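Local coordinates for putative methyltransferase protein (Bacteroides fragilis, PDB 5BP9), which binds S-adenosyl-L-homocysteine and is probably an S-adenosylmethionine-dependent methyltransferase, at residues L66-S71 with I227-Q232. Residues are numbered along the deposited sequence; the frame is centred on the assembly and turned at random.
Sequences LRVFSS and IDFRMQ. With ETE (2-{2-[2-2-(methoxy-ethoxy)-ethoxy]-ethoxy}-ethanol), chain B.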
ATOM      1  N   LEU A  66     -10.168 -15.142   1.395  1.00 12.98           N
ATOM      2  CA  LEU A  66      -9.711 -14.098   2.306  1.00 12.59           C
ATOM      3  C   LEU A  66     -10.878 -13.142   2.519  1.00 13.08           C
ATOM      4  O   LEU A  66     -11.250 -12.405   1.626  1.00 15.40           O
ATOM      5  CB  LEU A  66      -8.474 -13.388   1.738  1.00 11.89           C
ATOM      6  CG  LEU A  66      -7.900 -12.238   2.568  1.00 14.00           C
ATOM      7  CD1 LEU A  66      -7.497 -12.696   3.980  1.00 14.44           C
ATOM      8  CD2 LEU A  66      -6.736 -11.622   1.796  1.00 15.95           C
ATOM      9  N   ARG A  67     -11.401 -13.127   3.737  1.00 12.24           N
ATOM     10  CA  ARG A  67     -12.620 -12.396   4.072  1.00 13.21           C
ATOM     11  C   ARG A  67     -12.242 -11.047   4.685  1.00 14.02           C
ATOM     12  O   ARG A  67     -11.292 -10.983   5.486  1.00 14.22           O
ATOM     13  CB  ARG A  67     -13.469 -13.204   5.045  1.00 15.48           C
ATOM     14  CG  ARG A  67     -13.889 -14.563   4.471  1.00 15.53           C
ATOM     15  CD  ARG A  67     -14.409 -15.535   5.510  1.00 18.41           C
ATOM     16  NE  ARG A  67     -15.678 -15.091   6.078  1.00 24.08           N
ATOM     17  CZ  ARG A  67     -16.292 -15.696   7.096  1.00 22.11           C
ATOM     18  NH1 ARG A  67     -15.743 -16.764   7.681  1.00 19.43           N
ATOM     19  NH2 ARG A  67     -17.442 -15.206   7.550  1.00 26.80           N
ATOM     20  N   VAL A  68     -13.017 -10.006   4.336  1.00 13.21           N
ATOM     21  CA  VAL A  68     -12.765  -8.634   4.800  0.50 14.79           C
ATOM     22  C   VAL A  68     -14.028  -8.064   5.410  1.00 14.70           C
ATOM     23  O   VAL A  68     -15.079  -8.040   4.758  1.00 16.87           O
ATOM     24  CB  VAL A  68     -12.353  -7.686   3.655  0.50 17.11           C
ATOM     25  CG1 VAL A  68     -11.886  -6.343   4.198  0.50 19.54           C
ATOM     26  CG2 VAL A  68     -11.243  -8.282   2.825  0.50 18.40           C
ATOM     27  N   PHE A  69     -13.902  -7.605   6.649  1.00 14.33           N
ATOM     28  CA  PHE A  69     -14.982  -6.987   7.412  1.00 13.51           C
ATOM     29  C   PHE A  69     -14.653  -5.512   7.635  1.00 15.03           C
ATOM     30  O   PHE A  69     -13.501  -5.116   7.576  1.00 15.71           O
ATOM     31  CB  PHE A  69     -15.180  -7.679   8.761  1.00 16.22           C
ATOM     32  CG  PHE A  69     -15.476  -9.151   8.684  1.00 18.96           C
ATOM     33  CD1 PHE A  69     -14.448 -10.075   8.607  1.00 17.91           C
ATOM     34  CD2 PHE A  69     -16.778  -9.613   8.803  1.00 24.49           C
ATOM     35  CE1 PHE A  69     -14.704 -11.435   8.563  1.00 19.67           C
ATOM     36  CE2 PHE A  69     -17.035 -10.970   8.788  1.00 32.78           C
ATOM     37  CZ  PHE A  69     -15.995 -11.874   8.640  1.00 27.57           C
ATOM     38  N   SER A  70     -15.675  -4.710   7.930  1.00 15.14           N
ATOM     39  CA  SER A  70     -15.498  -3.284   8.147  1.00 16.19           C
ATOM     40  C   SER A  70     -16.634  -2.737   8.978  1.00 18.52           C
ATOM     41  O   SER A  70     -17.746  -3.258   8.913  1.00 22.58           O
ATOM     42  CB  SER A  70     -15.506  -2.597   6.788  1.00 17.11           C
ATOM     43  OG  SER A  70     -15.524  -1.196   6.871  1.00 17.06           O
ATOM     44  N   SER A  71     -16.368  -1.666   9.726  1.00 17.54           N
ATOM     45  CA  SER A  71     -17.473  -0.993  10.424  0.50 20.63           C
ATOM     46  C   SER A  71     -18.377  -0.205   9.456  1.00 27.14           C
ATOM     47  O   SER A  71     -19.518   0.086   9.808  1.00 32.91           O
ATOM     48  CB  SER A  71     -16.964  -0.081  11.540  0.50 22.18           C
ATOM     49  OG  SER A  71     -16.424   1.105  11.016  0.50 21.92           O
ATOM     50  N   ILE A 227     -11.435   4.700   6.652  1.00 13.90           N
ATOM     51  CA  ILE A 227     -12.159   3.419   6.727  1.00 15.00           C
ATOM     52  C   ILE A 227     -11.402   2.530   7.718  1.00 15.59           C
ATOM     53  O   ILE A 227     -10.215   2.701   7.949  1.00 19.22           O
ATOM     54  CB  ILE A 227     -12.173   2.732   5.313  1.00 20.69           C
ATOM     55  CG1 ILE A 227     -12.817   3.645   4.272  1.00 26.00           C
ATOM     56  CG2 ILE A 227     -12.901   1.385   5.297  1.00 30.74           C
ATOM     57  CD1 ILE A 227     -14.169   4.161   4.676  1.00 22.38           C
ATOM     58  N   ASP A 228     -12.094   1.565   8.292  1.00 15.12           N
ATOM     59  CA  ASP A 228     -11.442   0.479   8.995  1.00 16.22           C
ATOM     60  C   ASP A 228     -11.841  -0.853   8.419  1.00 15.90           C
ATOM     61  O   ASP A 228     -12.952  -1.036   7.903  1.00 17.55           O
ATOM     62  CB  ASP A 228     -11.728   0.514  10.480  1.00 18.41           C
ATOM     63  CG  ASP A 228     -13.191   0.383  10.784  1.00 25.42           C
ATOM     64  OD1 ASP A 228     -13.723  -0.755  10.831  1.00 24.44           O
ATOM     65  OD2 ASP A 228     -13.815   1.446  10.930  1.00 32.23           O
ATOM     66  N   PHE A 229     -10.900  -1.770   8.510  1.00 13.24           N
ATOM     67  CA  PHE A 229     -11.069  -3.132   8.030  1.00 14.60           C
ATOM     68  C   PHE A 229     -10.526  -4.137   9.051  1.00 12.72           C
ATOM     69  O   PHE A 229      -9.769  -3.797   9.937  1.00 14.65           O
ATOM     70  CB  PHE A 229     -10.323  -3.326   6.711  1.00 16.65           C
ATOM     71  CG  PHE A 229     -10.918  -2.597   5.540  1.00 16.06           C
ATOM     72  CD1 PHE A 229     -12.155  -2.968   5.034  1.00 16.09           C
ATOM     73  CD2 PHE A 229     -10.209  -1.624   4.880  1.00 23.54           C
ATOM     74  CE1 PHE A 229     -12.685  -2.366   3.925  1.00 18.92           C
ATOM     75  CE2 PHE A 229     -10.738  -1.008   3.768  1.00 26.96           C
ATOM     76  CZ  PHE A 229     -11.976  -1.369   3.291  1.00 24.80           C
ATOM     77  N   ARG A 230     -10.898  -5.401   8.858  1.00 12.40           N
ATOM     78  CA  ARG A 230     -10.315  -6.521   9.581  1.00 11.75           C
ATOM     79  C   ARG A 230     -10.483  -7.735   8.679  1.00 12.02           C
ATOM     80  O   ARG A 230     -11.491  -7.862   8.013  1.00 13.19           O
ATOM     81  CB  ARG A 230     -10.953  -6.731  10.976  1.00 17.25           C
ATOM     82  CG  ARG A 230     -12.402  -7.069  10.965  1.00 23.77           C
ATOM     83  CD  ARG A 230     -12.979  -7.067  12.370  1.00 29.80           C
ATOM     84  NE  ARG A 230     -14.412  -7.360  12.353  1.00 31.08           N
ATOM     85  CZ  ARG A 230     -15.391  -6.481  12.100  1.00 30.75           C
ATOM     86  NH1 ARG A 230     -15.135  -5.187  11.800  1.00 36.41           N
ATOM     87  NH2 ARG A 230     -16.658  -6.906  12.142  1.00 27.52           N
HETATM   88  N   MSE A 231      -9.489  -8.607   8.663  1.00 12.02           N
HETATM   89  CA  MSE A 231      -9.488  -9.756   7.743  1.00 12.69           C
HETATM   90  C   MSE A 231      -9.467 -11.049   8.491  1.00 11.79           C
HETATM   91  O   MSE A 231      -9.005 -11.139   9.655  1.00 12.65           O
HETATM   92  CB  MSE A 231      -8.295  -9.656   6.794  1.00 14.05           C
HETATM   93  CG  MSE A 231      -8.469  -8.467   5.848  1.00 14.47           C
HETATM   94 SE   MSE A 231      -6.944  -8.359   4.598  1.00 17.49          SE
HETATM   95  CE  MSE A 231      -5.506  -7.935   5.866  1.00 18.60           C
ATOM     96  N   GLN A 232     -10.045 -12.060   7.844  1.00 12.54           N
ATOM     97  CA  GLN A 232     -10.073 -13.424   8.372  1.00 13.11           C
ATOM     98  C   GLN A 232      -9.728 -14.398   7.244  1.00 12.90           C
ATOM     99  O   GLN A 232     -10.217 -14.238   6.146  1.00 13.22           O
ATOM    100  CB  GLN A 232     -11.444 -13.759   8.964  1.00 13.88           C
ATOM    101  CG  GLN A 232     -11.562 -15.213   9.422  1.00 17.62           C
ATOM    102  CD  GLN A 232     -12.947 -15.602   9.834  1.00 16.82           C
ATOM    103  OE1 GLN A 232     -13.862 -14.795   9.848  1.00 23.20           O
ATOM    104  NE2 GLN A 232     -13.114 -16.874  10.152  1.00 18.64           N
TER
HETATM  105  OH2 ETE B 301      -2.228  -3.810   9.358  1.00 42.60           O
HETATM  106  C12 ETE B 301      -2.664  -4.788   8.419  1.00 46.71           C
HETATM  107  C22 ETE B 301      -2.969  -4.028   7.144  1.00 37.57           C
HETATM  108  OH3 ETE B 301      -3.309  -4.920   6.090  1.00 66.93           O
HETATM  109  C13 ETE B 301      -4.482  -5.085   3.990  1.00 44.67           C
HETATM  110  C23 ETE B 301      -3.649  -4.201   4.906  1.00 49.22           C
HETATM  111  OH4 ETE B 301      -4.850  -4.366   2.812  1.00 53.53           O
HETATM  112  C14 ETE B 301      -7.169  -3.757   2.780  1.00 39.25           C
HETATM  113  C24 ETE B 301      -6.118  -4.727   2.258  1.00 55.47           C
HETATM  114  OH5 ETE B 301      -8.477  -4.255   2.505  1.00 48.15           O
HETATM  115  C15 ETE B 301     -10.368  -3.850   1.038  1.00 48.91           C
HETATM  116  C25 ETE B 301      -8.870  -4.115   1.133  1.00 49.10           C
HETATM  117  OH6 ETE B 301     -10.895  -4.486  -0.130  1.00 79.91           O
HETATM  118  C26 ETE B 301     -12.270  -4.852  -0.020  1.00 53.19           C
HETATM  119  O   HOH W   1     -15.828 -18.500  10.633  1.00 30.43           O
HETATM  120  O   HOH W   2     -18.433  -5.209  10.968  1.00 43.04           O
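Val-68, in one of its two conformers, sets CG1 3.5 Å from CD1 of the Phe-229 ring, while its CG2 lies beside CG of selenomethionine Met-231. On this buried face Ile-227 CG2 and C15 of the glycol ether ETE lie over opposite faces of the Phe-229 ring, each toward the rim, with ETE C15 3.7 Å from Phe-229 CZ; the Met-231 methyl, turned back at chi3 (-66°), meets ETE C13. Strands 66-69 and 226-233 are the two inner strands of a four-stranded antiparallel sheet, separate from the mixed seven-stranded sheet of the Rossmann-like methyltransferase fold, and this face looks toward the S-adenosyl-L-homocysteine site. Arg-67 pairs with Gln-232 and Phe-69 with Arg-230, each through two backbone hydrogen bonds. The opposite face, with these four side chains, is partly exposed and carries ordered water. There the Arg-230 guanidinium lies with its face on Phe-69 CB, which is 3.6 Å from Arg-230 CZ, and a water links Arg-230 NH2 to Ser-70 O. Gln-232 OE1 sits over the Arg-67 guanidinium without bonding to it; Arg-67 NE is salt-bridged to Glu-75, and Gln-232 NE2 bonds to Lys-234 O. The Asp-228 carboxylate takes Ser-71 N on OD1 (3.0 Å) and, in one Ser-71 conformer, OG on the syn lone pair of OD2, while Ser-70 OG donates to Asp-228 O.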